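Local coordinates for putative LacI-family transcriptional regulator (Bacteroides fragilis, PDB 3GBV), which probably acts as a LacI-family transcriptional regulator, sensing a small-molecule effector through a two-lobed periplasmic-binding-protein-like domain, at residues 151-154 / 155-159; 161-164 / 165-169. All coordinates share one frame; numbering follows the deposited sequence.

Interaction 1. Residues 151-154 / 155-159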
loop_
_atom_site.group_PDB
_atom_site.type_symbol
_atom_site.label_atom_id
_atom_site.label_comp_id
_atom_site.label_asym_id
_atom_site.label_seq_id
_atom_site.Cartn_x
_atom_site.Cartn_y
_atom_site.Cartn_z
ATOM N N SER A 151 9.635 -18.769 13.338
ATOM C CA SER A 151 9.341 -17.365 13.069
ATOM C C SER A 151 8.258 -16.840 14.001
ATOM O O SER A 151 7.098 -17.237 13.899
ATOM C CB SER A 151 8.884 -17.168 11.621
ATOM O OG SER A 151 8.501 -15.821 11.381
ATOM N N ASN A 152 8.630 -15.947 14.909
ATOM C CA ASN A 152 7.653 -15.382 15.829
ATOM C C ASN A 152 6.616 -14.561 15.068
ATOM O O ASN A 152 5.428 -14.592 15.401
ATOM C CB ASN A 152 8.341 -14.514 16.893
ATOM C CG ASN A 152 9.099 -15.342 17.917
ATOM O OD1 ASN A 152 8.692 -16.460 18.248
ATOM N ND2 ASN A 152 10.197 -14.795 18.437
ATOM N N GLN A 153 7.065 -13.828 14.050
ATOM C CA GLN A 153 6.153 -13.031 13.238
ATOM C C GLN A 153 5.077 -13.968 12.678
ATOM O O GLN A 153 3.885 -13.669 12.759
ATOM C CB GLN A 153 6.913 -12.345 12.091
ATOM C CG GLN A 153 6.026 -11.667 11.032
ATOM C CD GLN A 153 5.427 -10.344 11.485
ATOM O OE1 GLN A 153 4.304 -9.991 11.097
ATOM N NE2 GLN A 153 6.176 -9.594 12.287
ATOM N N GLN A 154 5.503 -15.106 12.132
ATOM C CA GLN A 154 4.578 -16.090 11.556
ATOM C C GLN A 154 3.600 -16.667 12.571
ATOM O O GLN A 154 2.398 -16.697 12.329
ATOM C CB GLN A 154 5.360 -17.234 10.911
ATOM C CG GLN A 154 6.007 -16.861 9.582
ATOM C CD GLN A 154 6.977 -17.916 9.103
ATOM O OE1 GLN A 154 6.898 -19.070 9.516
ATOM N NE2 GLN A 154 7.894 -17.529 8.221
ATOM N N GLU A 155 4.127 -17.119 13.704
ATOM C CA GLU A 155 3.315 -17.701 14.765
ATOM C C GLU A 155 2.294 -16.688 15.266
ATOM O O GLU A 155 1.105 -16.976 15.385
ATOM C CB GLU A 155 4.204 -18.130 15.933
ATOM C CG GLU A 155 3.469 -18.863 17.048
ATOM C CD GLU A 155 4.118 -18.660 18.416
ATOM O OE1 GLU A 155 5.366 -18.718 18.496
ATOM O OE2 GLU A 155 3.381 -18.449 19.409
ATOM N N SER A 156 2.775 -15.490 15.555
ATOM C CA SER A 156 1.935 -14.423 16.056
ATOM C C SER A 156 0.834 -14.042 15.051
ATOM O O SER A 156 -0.315 -13.784 15.439
ATOM C CB SER A 156 2.825 -13.225 16.375
ATOM O OG SER A 156 2.306 -12.479 17.445
ATOM N N ARG A 157 1.188 -13.995 13.767
ATOM C CA ARG A 157 0.218 -13.669 12.722
ATOM C C ARG A 157 -0.927 -14.662 12.802
ATOM O O ARG A 157 -2.093 -14.300 12.657
ATOM C CB ARG A 157 0.851 -13.766 11.321
ATOM C CG ARG A 157 1.643 -12.545 10.886
ATOM C CD ARG A 157 2.394 -12.818 9.587
ATOM N NE ARG A 157 3.240 -11.693 9.191
ATOM C CZ ARG A 157 4.116 -11.743 8.194
ATOM N NH1 ARG A 157 4.256 -12.868 7.503
ATOM N NH2 ARG A 157 4.835 -10.673 7.879
ATOM N N GLU A 158 -0.574 -15.919 13.044
ATOM C CA GLU A 158 -1.554 -16.986 13.133
ATOM C C GLU A 158 -2.505 -16.771 14.308
ATOM O O GLU A 158 -3.700 -17.048 14.214
ATOM C CB GLU A 158 -0.843 -18.338 13.261
ATOM C CG GLU A 158 -1.717 -19.488 12.835
ATOM C CD GLU A 158 -0.996 -20.817 12.870
ATOM O OE1 GLU A 158 0.046 -20.959 12.192
ATOM O OE2 GLU A 158 -1.485 -21.722 13.577
ATOM N N ILE A 159 -1.973 -16.266 15.413
ATOM C CA ILE A 159 -2.790 -15.998 16.591
ATOM C C ILE A 159 -3.820 -14.894 16.317
ATOM O O ILE A 159 -4.969 -14.973 16.766
ATOM C CB ILE A 159 -1.900 -15.592 17.798
ATOM C CG1 ILE A 159 -1.101 -16.808 18.278
ATOM C CG2 ILE A 159 -2.755 -15.061 18.937
ATOM C CD1 ILE A 159 -0.099 -16.483 19.375
#
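Arg157 NE donates to Gln153 OE1 at 2.8 Å, an i to i+4 bond that lands on a lone pair in the plane of the amide carbonyl. The N-H...O angle is only 132°, with the acceptor tilted out of the guanidinium plane. Gln153 CG, anti to the backbone N, lies over one face of the guanidinium that the extended Arg157 chain brings to it, 3.3 Å from Arg157 NE. A bend at chi2 (76°) then swings the amide so that OE1 meets NE; the two flat groups stand 70° apart. Gln153 NE2 bonds to the carbonyls of Asp101 and Gln115, so both ends of the amide are used and its rotation is fixed. Arg157 NH1 makes a weak bond to Phe207 O, and NH2 another to Gln115 OE1.

This N-terminal turn of helix 152-168, in a beta-alpha-beta unit between strands 137-144 and 173-180, lies where the two lobes meet. A 1,2-ethanediol beside Arg157 is consistent with a place near the inter-lobe cleft, where LacI-family relatives bind effectors. Ser151 is the N-cap: its OG accepts from Gln154 N at 3.2 Å, while its carbonyl receives Glu155 N.

Farther out, Asn152 and Glu155 run side by side, while Asn152 ND2 bonds to Gln103 O. Gln153 and Arg157 pack against Ser117 of helix 117-131, and Arg157 also against Ser120.

Interaction 2. Residues 161-164 / 165-169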
loop_
_atom_site.group_PDB
_atom_site.type_symbol
_atom_site.label_atom_id
_atom_site.label_comp_id
_atom_site.label_asym_id
_atom_site.label_seq_id
_atom_site.Cartn_x
_atom_site.Cartn_y
_atom_site.Cartn_z
ATOM N N PHE A 161 -4.959 -14.189 13.436
ATOM C CA PHE A 161 -5.841 -14.773 12.440
ATOM C C PHE A 161 -6.963 -15.556 13.142
ATOM O O PHE A 161 -8.149 -15.373 12.858
ATOM C CB PHE A 161 -5.033 -15.709 11.546
ATOM C CG PHE A 161 -5.850 -16.401 10.496
ATOM C CD1 PHE A 161 -6.127 -15.768 9.289
ATOM C CD2 PHE A 161 -6.350 -17.679 10.708
ATOM C CE1 PHE A 161 -6.884 -16.390 8.305
ATOM C CE2 PHE A 161 -7.115 -18.316 9.723
ATOM C CZ PHE A 161 -7.378 -17.665 8.521
ATOM N N ARG A 162 -6.574 -16.424 14.070
ATOM C CA ARG A 162 -7.543 -17.232 14.789
ATOM C C ARG A 162 -8.471 -16.377 15.647
ATOM O O ARG A 162 -9.635 -16.731 15.847
ATOM C CB ARG A 162 -6.824 -18.270 15.657
ATOM C CG ARG A 162 -6.025 -19.320 14.869
ATOM C CD ARG A 162 -5.196 -20.204 15.808
ATOM N NE ARG A 162 -4.308 -21.119 15.086
ATOM C CZ ARG A 162 -4.697 -22.204 14.416
ATOM N NH1 ARG A 162 -5.976 -22.553 14.358
ATOM N NH2 ARG A 162 -3.799 -22.931 13.776
ATOM N N GLN A 163 -7.973 -15.248 16.150
ATOM C CA GLN A 163 -8.813 -14.389 16.970
ATOM C C GLN A 163 -9.960 -13.848 16.127
ATOM O O GLN A 163 -11.121 -13.882 16.542
ATOM C CB GLN A 163 -8.020 -13.218 17.548
ATOM C CG GLN A 163 -8.770 -12.481 18.650
ATOM C CD GLN A 163 -8.013 -11.280 19.188
ATOM O OE1 GLN A 163 -6.807 -11.356 19.469
ATOM N NE2 GLN A 163 -8.719 -10.160 19.345
ATOM N N TYR A 164 -9.628 -13.344 14.941
ATOM C CA TYR A 164 -10.641 -12.808 14.042
ATOM C C TYR A 164 -11.652 -13.902 13.696
ATOM O O TYR A 164 -12.864 -13.670 13.698
ATOM C CB TYR A 164 -10.010 -12.299 12.742
ATOM C CG TYR A 164 -11.017 -11.670 11.799
ATOM C CD1 TYR A 164 -11.196 -10.281 11.756
ATOM C CD2 TYR A 164 -11.819 -12.467 10.973
ATOM C CE1 TYR A 164 -12.147 -9.702 10.914
ATOM C CE2 TYR A 164 -12.776 -11.901 10.138
ATOM C CZ TYR A 164 -12.930 -10.517 10.114
ATOM O OH TYR A 164 -13.872 -9.945 9.305
HETATM N N MSE A 165 -11.146 -15.088 13.380
HETATM C CA MSE A 165 -12.012 -16.206 13.028
HETATM C C MSE A 165 -12.936 -16.560 14.196
HETATM O O MSE A 165 -14.087 -16.936 13.999
HETATM C CB MSE A 165 -11.177 -17.430 12.654
HETATM C CG MSE A 165 -10.251 -17.228 11.475
HETATM SE SE MSE A 165 -11.358 -17.006 9.853
HETATM C CE MSE A 165 -12.029 -18.853 9.562
ATOM N N GLN A 166 -12.429 -16.454 15.418
ATOM C CA GLN A 166 -13.252 -16.759 16.584
ATOM C C GLN A 166 -14.342 -15.697 16.738
ATOM O O GLN A 166 -15.506 -16.007 16.992
ATOM C CB GLN A 166 -12.389 -16.800 17.847
ATOM C CG GLN A 166 -11.713 -18.137 18.124
ATOM C CD GLN A 166 -10.593 -18.025 19.147
ATOM O OE1 GLN A 166 -10.645 -17.195 20.058
ATOM N NE2 GLN A 166 -9.575 -18.872 19.007
ATOM N N GLU A 167 -13.964 -14.439 16.557
ATOM C CA GLU A 167 -14.909 -13.341 16.704
ATOM C C GLU A 167 -15.935 -13.219 15.576
ATOM O O GLU A 167 -17.037 -12.723 15.803
ATOM C CB GLU A 167 -14.149 -12.020 16.826
ATOM C CG GLU A 167 -13.059 -12.005 17.900
ATOM C CD GLU A 167 -12.269 -10.700 17.898
ATOM O OE1 GLU A 167 -11.951 -10.209 16.793
ATOM O OE2 GLU A 167 -11.962 -10.170 18.987
ATOM N N HIS A 168 -15.584 -13.690 14.379
ATOM C CA HIS A 168 -16.467 -13.562 13.218
ATOM C C HIS A 168 -17.042 -14.825 12.582
ATOM O O HIS A 168 -18.158 -14.804 12.074
ATOM C CB HIS A 168 -15.744 -12.757 12.146
ATOM C CG HIS A 168 -15.335 -11.395 12.602
ATOM N ND1 HIS A 168 -16.177 -10.308 12.541
ATOM C CD2 HIS A 168 -14.190 -10.955 13.172
ATOM C CE1 HIS A 168 -15.566 -9.253 13.052
ATOM N NE2 HIS A 168 -14.359 -9.617 13.443
ATOM N N HIS A 169 -16.284 -15.912 12.577
ATOM C CA HIS A 169 -16.770 -17.152 11.985
ATOM C C HIS A 169 -16.363 -18.309 12.859
ATOM O O HIS A 169 -15.619 -19.196 12.426
ATOM C CB HIS A 169 -16.190 -17.334 10.585
ATOM C CG HIS A 169 -16.569 -16.243 9.639
ATOM N ND1 HIS A 169 -16.095 -14.957 9.765
ATOM C CD2 HIS A 169 -17.413 -16.235 8.581
ATOM C CE1 HIS A 169 -16.631 -14.201 8.825
ATOM N NE2 HIS A 169 -17.435 -14.951 8.093
#
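The C-terminal turns of helix 152-168, the helix of a beta-alpha-beta unit in the second lobe of this periplasmic binding protein fold, are held by three side-chain pairs, each spaced i to i+4. Tyr164 and His168 form an offset stack, with ring centroids 3.8 Å apart and planes at 23°. His168 CD2 lies over the centre of the phenol ring, 3.3 Å from Tyr164 CE1, and Tyr164 CZ in turn sits over the rim of the imidazole face. Tyr164 CG is anti to the backbone N (chi1 -177°), whereas His168 CG turns beside its own N (chi1 -59°); these opposed choices bring the rings together. The same pair is joined in the backbone, where His168 N donates to Tyr164 O at 2.8 Å.

Phe161 and Met165, a selenomethionine, lie side by side. Met165 CG makes a CH-pi contact over the ring face, 3.8 Å from Phe161 CE2, while SE stands obliquely to the ring in a Met-aromatic contact. Both side chains reach Ile138 of strand 137-144, and Met165 also touches Ile174 of strand 173-180, seating the helix on the sheet.

Gln163 NE2 gives a long, nearly straight bond to Glu167 OE2 (3.3 Å), met from above the carboxylate plane. The stronger polar partner of Glu167 is Tyr122 OH, bonded to OE1, and that same tyrosine ring packs edge-to-face with Tyr164.

Met165 and Phe161 thus reach the sheet, Phe161 also touching helix 117-131, while the Tyr164-His168 stack and Glu167 meet that helix. With one carboxylate oxygen taken by a tyrosine hydroxyl and the other by an amide, a negative charge on Glu167 would probably be stabilised.

Overall arrangement
Followed from the N terminus, the chain leaves strand 137-144, starts helix 152-168 in interaction 1 and finishes it in interaction 2 before strand 173-180 begins. Neither closes a long loop: each is a local contact along the helix, and the two come in series, without nesting or crossing, their centres 15 Å apart. The centre of interaction 1 lies about 9 Å from the centre of the chain, and its residues bind to the first lobe, including Asp101 and Gln103; that of interaction 2 lies about 22 Å away. From one contact to the next, Glu158 OE2 of interaction 1 forms a salt bridge with Arg162 NH2 of interaction 2, and both contacts touch helix 117-131.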